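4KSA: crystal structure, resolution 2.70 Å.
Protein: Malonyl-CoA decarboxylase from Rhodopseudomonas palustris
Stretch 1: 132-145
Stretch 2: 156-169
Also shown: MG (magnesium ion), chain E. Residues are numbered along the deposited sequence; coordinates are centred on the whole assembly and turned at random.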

# COMPACT_ATOMS: atom_id res chain seq x y z
N GLY A 132 -23.29 -0.41 -10.01
CA GLY A 132 -24.62 -0.16 -9.47
C GLY A 132 -24.83 1.16 -8.72
O GLY A 132 -25.72 1.94 -9.06
N THR A 133 -24.01 1.40 -7.71
CA THR A 133 -24.12 2.61 -6.91
C THR A 133 -24.04 3.86 -7.76
O THR A 133 -24.84 4.79 -7.61
CB THR A 133 -23.05 2.67 -5.84
OG1 THR A 133 -23.20 1.55 -4.97
CG2 THR A 133 -23.18 3.94 -5.03
N ALA A 134 -23.07 3.89 -8.67
CA ALA A 134 -22.89 5.05 -9.53
C ALA A 134 -24.14 5.26 -10.38
O ALA A 134 -24.62 6.38 -10.53
CB ALA A 134 -21.67 4.86 -10.42
N ALA A 135 -24.67 4.18 -10.91
CA ALA A 135 -25.87 4.25 -11.73
C ALA A 135 -27.05 4.74 -10.87
O ALA A 135 -27.86 5.55 -11.32
CB ALA A 135 -26.16 2.89 -12.33
N LEU A 136 -27.14 4.26 -9.63
CA LEU A 136 -28.22 4.68 -8.76
C LEU A 136 -28.12 6.15 -8.42
O LEU A 136 -29.14 6.82 -8.23
CB LEU A 136 -28.24 3.88 -7.46
CG LEU A 136 -29.08 2.59 -7.41
CD1 LEU A 136 -30.50 2.87 -7.89
CD2 LEU A 136 -28.45 1.56 -8.26
N VAL A 137 -26.91 6.68 -8.34
CA VAL A 137 -26.76 8.09 -8.03
C VAL A 137 -27.25 8.90 -9.21
O VAL A 137 -27.94 9.91 -9.05
CB VAL A 137 -25.28 8.46 -7.73
CG1 VAL A 137 -25.13 9.98 -7.65
CG2 VAL A 137 -24.84 7.80 -6.43
N LYS A 138 -26.90 8.44 -10.41
CA LYS A 138 -27.30 9.11 -11.63
C LYS A 138 -28.80 9.05 -11.75
O LYS A 138 -29.43 10.02 -12.17
CB LYS A 138 -26.64 8.46 -12.85
CG LYS A 138 -25.60 9.37 -13.56
CD LYS A 138 -24.42 9.71 -12.63
CE LYS A 138 -23.53 8.46 -12.33
NZ LYS A 138 -22.62 8.57 -11.14
N MSE A 139 -29.39 7.93 -11.36
CA MSE A 139 -30.83 7.75 -11.40
C MSE A 139 -31.52 8.65 -10.38
O MSE A 139 -32.58 9.21 -10.63
CB MSE A 139 -31.18 6.28 -11.13
CG MSE A 139 -32.68 5.93 -11.23
SE MSE A 139 -33.03 4.01 -11.20
CE MSE A 139 -33.98 3.87 -9.54
N ARG A 140 -30.91 8.80 -9.21
CA ARG A 140 -31.49 9.65 -8.20
C ARG A 140 -31.42 11.09 -8.69
O ARG A 140 -32.29 11.91 -8.40
CB ARG A 140 -30.73 9.48 -6.88
CG ARG A 140 -31.51 9.97 -5.68
CD ARG A 140 -30.64 10.76 -4.72
NE ARG A 140 -31.50 11.52 -3.83
CZ ARG A 140 -31.09 12.48 -3.01
NH1 ARG A 140 -31.97 13.12 -2.25
NH2 ARG A 140 -29.81 12.81 -2.96
N GLU A 141 -30.38 11.41 -9.43
CA GLU A 141 -30.23 12.77 -9.97
C GLU A 141 -31.45 13.07 -10.87
O GLU A 141 -31.99 14.18 -10.84
CB GLU A 141 -28.94 12.86 -10.78
CG GLU A 141 -28.68 14.21 -11.40
CD GLU A 141 -27.41 14.23 -12.24
OE1 GLU A 141 -27.18 15.24 -12.95
OE2 GLU A 141 -26.62 13.25 -12.20
N ALA A 142 -31.87 12.07 -11.64
CA ALA A 142 -33.01 12.16 -12.53
C ALA A 142 -34.30 12.40 -11.77
O ALA A 142 -35.07 13.29 -12.11
CB ALA A 142 -33.13 10.90 -13.36
N VAL A 143 -34.56 11.62 -10.73
CA VAL A 143 -35.79 11.84 -10.00
C VAL A 143 -35.72 13.22 -9.34
O VAL A 143 -36.74 13.89 -9.22
CB VAL A 143 -36.08 10.70 -8.97
CG1 VAL A 143 -34.98 9.68 -8.99
CG2 VAL A 143 -36.28 11.27 -7.57
N LEU A 144 -34.53 13.65 -8.92
CA LEU A 144 -34.43 14.97 -8.30
C LEU A 144 -34.79 16.04 -9.31
O LEU A 144 -35.43 17.03 -8.97
CB LEU A 144 -33.02 15.23 -7.75
CG LEU A 144 -32.82 14.67 -6.35
CD1 LEU A 144 -31.37 14.73 -5.90
CD2 LEU A 144 -33.70 15.44 -5.41
N ALA A 145 -34.38 15.84 -10.55
CA ALA A 145 -34.65 16.80 -11.60
C ALA A 145 -36.12 16.81 -12.00
O ALA A 145 -36.60 17.76 -12.60
CB ALA A 145 -33.78 16.50 -12.82
MG MG E . -34.33 0.33 6.90
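Stretch 2 (156-169) VDDDFVHLFTSWFN

Helix pairs that run roughly antiparallel often pack by placing one long side chain from each partner into a pocket of the other, and this pair from malonyl-CoA decarboxylase illustrates the principle with an arginine and a phenylalanine. Stretch 1 is helical throughout. Stretch 2 is helical from Val 156 to Trp 167, after which Phe 168, with phi/psi of -89/64°, is the first residue to leave helical geometry, although Phe 168 N still donates to Phe 164 O at 2.7 Å. The N-to-C directions of the two helices differ by 147°, a signed crossing angle of -147°, and their axes approach to 10.1 Å. Because the directions oppose, the start of stretch 2 meets the end of stretch 1: the CA atoms of Val 143 and Asp 157 lie 6.8 Å apart, and those of Val 137 and Phe 164 8.6 Å.

Arg 140 is the knob offered by stretch 1. Its CA-to-CB bond points toward the second helix, and the chain, with chi1 t, chi2 off-rotamer at -137° and chi3 t, extends among Asp 157, Phe 160, Val 161 and Phe 164. The aliphatic portion does apolar work on the way: Arg 140 CG lies 3.7 Å from Phe 160 CB, and Arg 140 CD 3.5 Å from Phe 164 CE1. This extension carries the guanidinium to Asp 157, whose CB leaves sideways but whose t rotamer brings the carboxylate across. The result is a salt bridge at the edge of the guanidinium. Arg 140 NE donates to Asp 157 OD2 at 2.7 Å, and Arg 140 NH1 donates to the same OD2 at 2.8 Å; a weak bond from Arg 140 NH1 to Asp 157 OD1 spans 3.3 Å. Val 161 CG2 comes within 3.2 Å of Arg 140 NH1, so the charged group is flanked by hydrocarbon as well as by its counterion.

The reciprocal knob is Phe 160. Its CA-to-CB bond points toward stretch 1, and with chi1 m and chi2 at -81° the ring enters a hole formed by Leu 136, Met 139, Arg 140 and Val 143. One ring face is covered by Arg 140 CB, while the edge meets Leu 136 CD1, 3.6 Å from Phe 160 CE1, and the selenomethionine at Met 139, where Met 139 CE is only 3.0 Å from Phe 160 CZ, a tight approach. Met 139 starts sideways; chi1 and chi2 are both t, and chi3, off-rotamer at 114°, turns CE in to the ring. Val 143 CG1 completes the pocket 4.2 Å from Phe 160 CE2; the chi1 of Val 143, 1°, is eclipsed rather than staggered.

One and two turns further along, Phe 164 and Phe 168, whose CA-to-CB bonds also point toward stretch 1, repeat the m setting of chi1, and their rings lie against its earlier part. Phe 164 CZ lies 3.9 Å from Val 137 CA and, at its ring edge, 3.6 Å from Leu 136 O. Phe 168 CZ rests 3.7 Å from Thr 133 CG2.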

# COMPACT_ATOMS: atom_id res chain seq x y z
N VAL A 156 -40.22 8.82 -3.88
CA VAL A 156 -39.27 7.88 -4.44
C VAL A 156 -37.93 8.36 -3.91
O VAL A 156 -37.08 7.58 -3.50
CB VAL A 156 -39.25 7.91 -5.97
CG1 VAL A 156 -38.03 7.15 -6.49
CG2 VAL A 156 -40.54 7.31 -6.51
N ASP A 157 -37.75 9.68 -3.90
CA ASP A 157 -36.52 10.26 -3.44
C ASP A 157 -36.28 9.93 -1.97
O ASP A 157 -35.13 9.75 -1.55
CB ASP A 157 -36.53 11.77 -3.61
CG ASP A 157 -35.25 12.41 -3.10
OD1 ASP A 157 -35.31 13.30 -2.22
OD2 ASP A 157 -34.18 12.00 -3.59
N ASP A 158 -37.35 9.84 -1.20
CA ASP A 158 -37.22 9.53 0.22
C ASP A 158 -36.65 8.14 0.43
O ASP A 158 -35.94 7.90 1.41
CB ASP A 158 -38.57 9.66 0.94
CG ASP A 158 -38.97 11.12 1.19
OD1 ASP A 158 -40.02 11.33 1.85
OD2 ASP A 158 -38.27 12.04 0.73
N ASP A 159 -36.94 7.22 -0.47
CA ASP A 159 -36.42 5.87 -0.32
C ASP A 159 -34.94 5.82 -0.70
O ASP A 159 -34.16 5.08 -0.10
CB ASP A 159 -37.23 4.88 -1.16
CG ASP A 159 -38.59 4.58 -0.55
OD1 ASP A 159 -39.56 4.37 -1.30
OD2 ASP A 159 -38.68 4.56 0.70
N PHE A 160 -34.56 6.62 -1.69
CA PHE A 160 -33.18 6.68 -2.12
C PHE A 160 -32.32 7.21 -0.98
O PHE A 160 -31.24 6.68 -0.72
CB PHE A 160 -33.03 7.60 -3.34
CG PHE A 160 -33.23 6.90 -4.65
CD1 PHE A 160 -32.21 6.17 -5.22
CD2 PHE A 160 -34.45 6.98 -5.31
CE1 PHE A 160 -32.39 5.52 -6.43
CE2 PHE A 160 -34.64 6.33 -6.52
CZ PHE A 160 -33.60 5.60 -7.08
N VAL A 161 -32.80 8.25 -0.32
CA VAL A 161 -32.08 8.86 0.78
C VAL A 161 -31.91 7.87 1.94
O VAL A 161 -30.86 7.84 2.57
CB VAL A 161 -32.78 10.16 1.26
CG1 VAL A 161 -32.09 10.73 2.50
CG2 VAL A 161 -32.76 11.19 0.14
N HIS A 162 -32.92 7.06 2.22
CA HIS A 162 -32.77 6.11 3.31
C HIS A 162 -31.64 5.12 3.03
O HIS A 162 -30.84 4.82 3.91
CB HIS A 162 -34.08 5.34 3.55
CG HIS A 162 -33.99 4.32 4.65
ND1 HIS A 162 -33.80 4.67 5.97
CD2 HIS A 162 -34.02 2.97 4.62
CE1 HIS A 162 -33.72 3.57 6.71
NE2 HIS A 162 -33.84 2.53 5.91
N LEU A 163 -31.55 4.62 1.80
CA LEU A 163 -30.50 3.67 1.45
C LEU A 163 -29.12 4.32 1.29
O LEU A 163 -28.14 3.82 1.86
CB LEU A 163 -30.89 2.88 0.19
CG LEU A 163 -32.22 2.12 0.34
CD1 LEU A 163 -32.74 1.66 -1.02
CD2 LEU A 163 -32.03 0.94 1.28
N PHE A 164 -29.04 5.42 0.53
CA PHE A 164 -27.79 6.15 0.32
C PHE A 164 -27.18 6.55 1.66
O PHE A 164 -25.96 6.47 1.86
CB PHE A 164 -28.01 7.44 -0.49
CG PHE A 164 -28.14 7.24 -1.96
CD1 PHE A 164 -28.13 8.33 -2.82
CD2 PHE A 164 -28.31 5.96 -2.50
CE1 PHE A 164 -28.29 8.17 -4.19
CE2 PHE A 164 -28.47 5.77 -3.87
CZ PHE A 164 -28.46 6.89 -4.72
N THR A 165 -28.03 7.00 2.57
CA THR A 165 -27.57 7.41 3.88
C THR A 165 -26.86 6.24 4.55
O THR A 165 -25.77 6.40 5.12
CB THR A 165 -28.73 7.88 4.76
OG1 THR A 165 -29.17 9.16 4.31
CG2 THR A 165 -28.31 7.97 6.21
N SER A 166 -27.46 5.06 4.48
CA SER A 166 -26.86 3.90 5.09
C SER A 166 -25.61 3.43 4.34
O SER A 166 -24.69 2.90 4.95
CB SER A 166 -27.85 2.76 5.17
OG SER A 166 -27.27 1.69 5.88
N TRP A 167 -25.57 3.63 3.03
CA TRP A 167 -24.41 3.20 2.27
C TRP A 167 -23.22 4.14 2.36
O TRP A 167 -22.09 3.69 2.49
CB TRP A 167 -24.74 3.03 0.79
CG TRP A 167 -25.84 2.08 0.51
CD1 TRP A 167 -26.40 1.20 1.37
CD2 TRP A 167 -26.55 1.96 -0.72
NE1 TRP A 167 -27.42 0.53 0.76
CE2 TRP A 167 -27.54 0.98 -0.53
CE3 TRP A 167 -26.44 2.58 -1.97
CZ2 TRP A 167 -28.43 0.61 -1.55
CZ3 TRP A 167 -27.32 2.22 -2.98
CH2 TRP A 167 -28.30 1.24 -2.76
N PHE A 168 -23.47 5.44 2.27
CA PHE A 168 -22.37 6.38 2.34
C PHE A 168 -22.09 6.80 3.76
O PHE A 168 -22.25 7.97 4.11
CB PHE A 168 -22.63 7.62 1.49
CG PHE A 168 -22.68 7.35 0.01
CD1 PHE A 168 -23.88 7.00 -0.61
CD2 PHE A 168 -21.53 7.42 -0.76
CE1 PHE A 168 -23.93 6.75 -1.97
CE2 PHE A 168 -21.58 7.16 -2.13
CZ PHE A 168 -22.77 6.83 -2.73
N ASN A 169 -21.68 5.85 4.59
CA ASN A 169 -21.34 6.12 5.98
C ASN A 169 -20.11 7.03 6.07
O ASN A 169 -19.11 6.79 5.38
CB ASN A 169 -21.05 4.80 6.72
CG ASN A 169 -19.87 4.03 6.12
OD1 ASN A 169 -19.19 3.27 6.82
ND2 ASN A 169 -19.62 4.22 4.82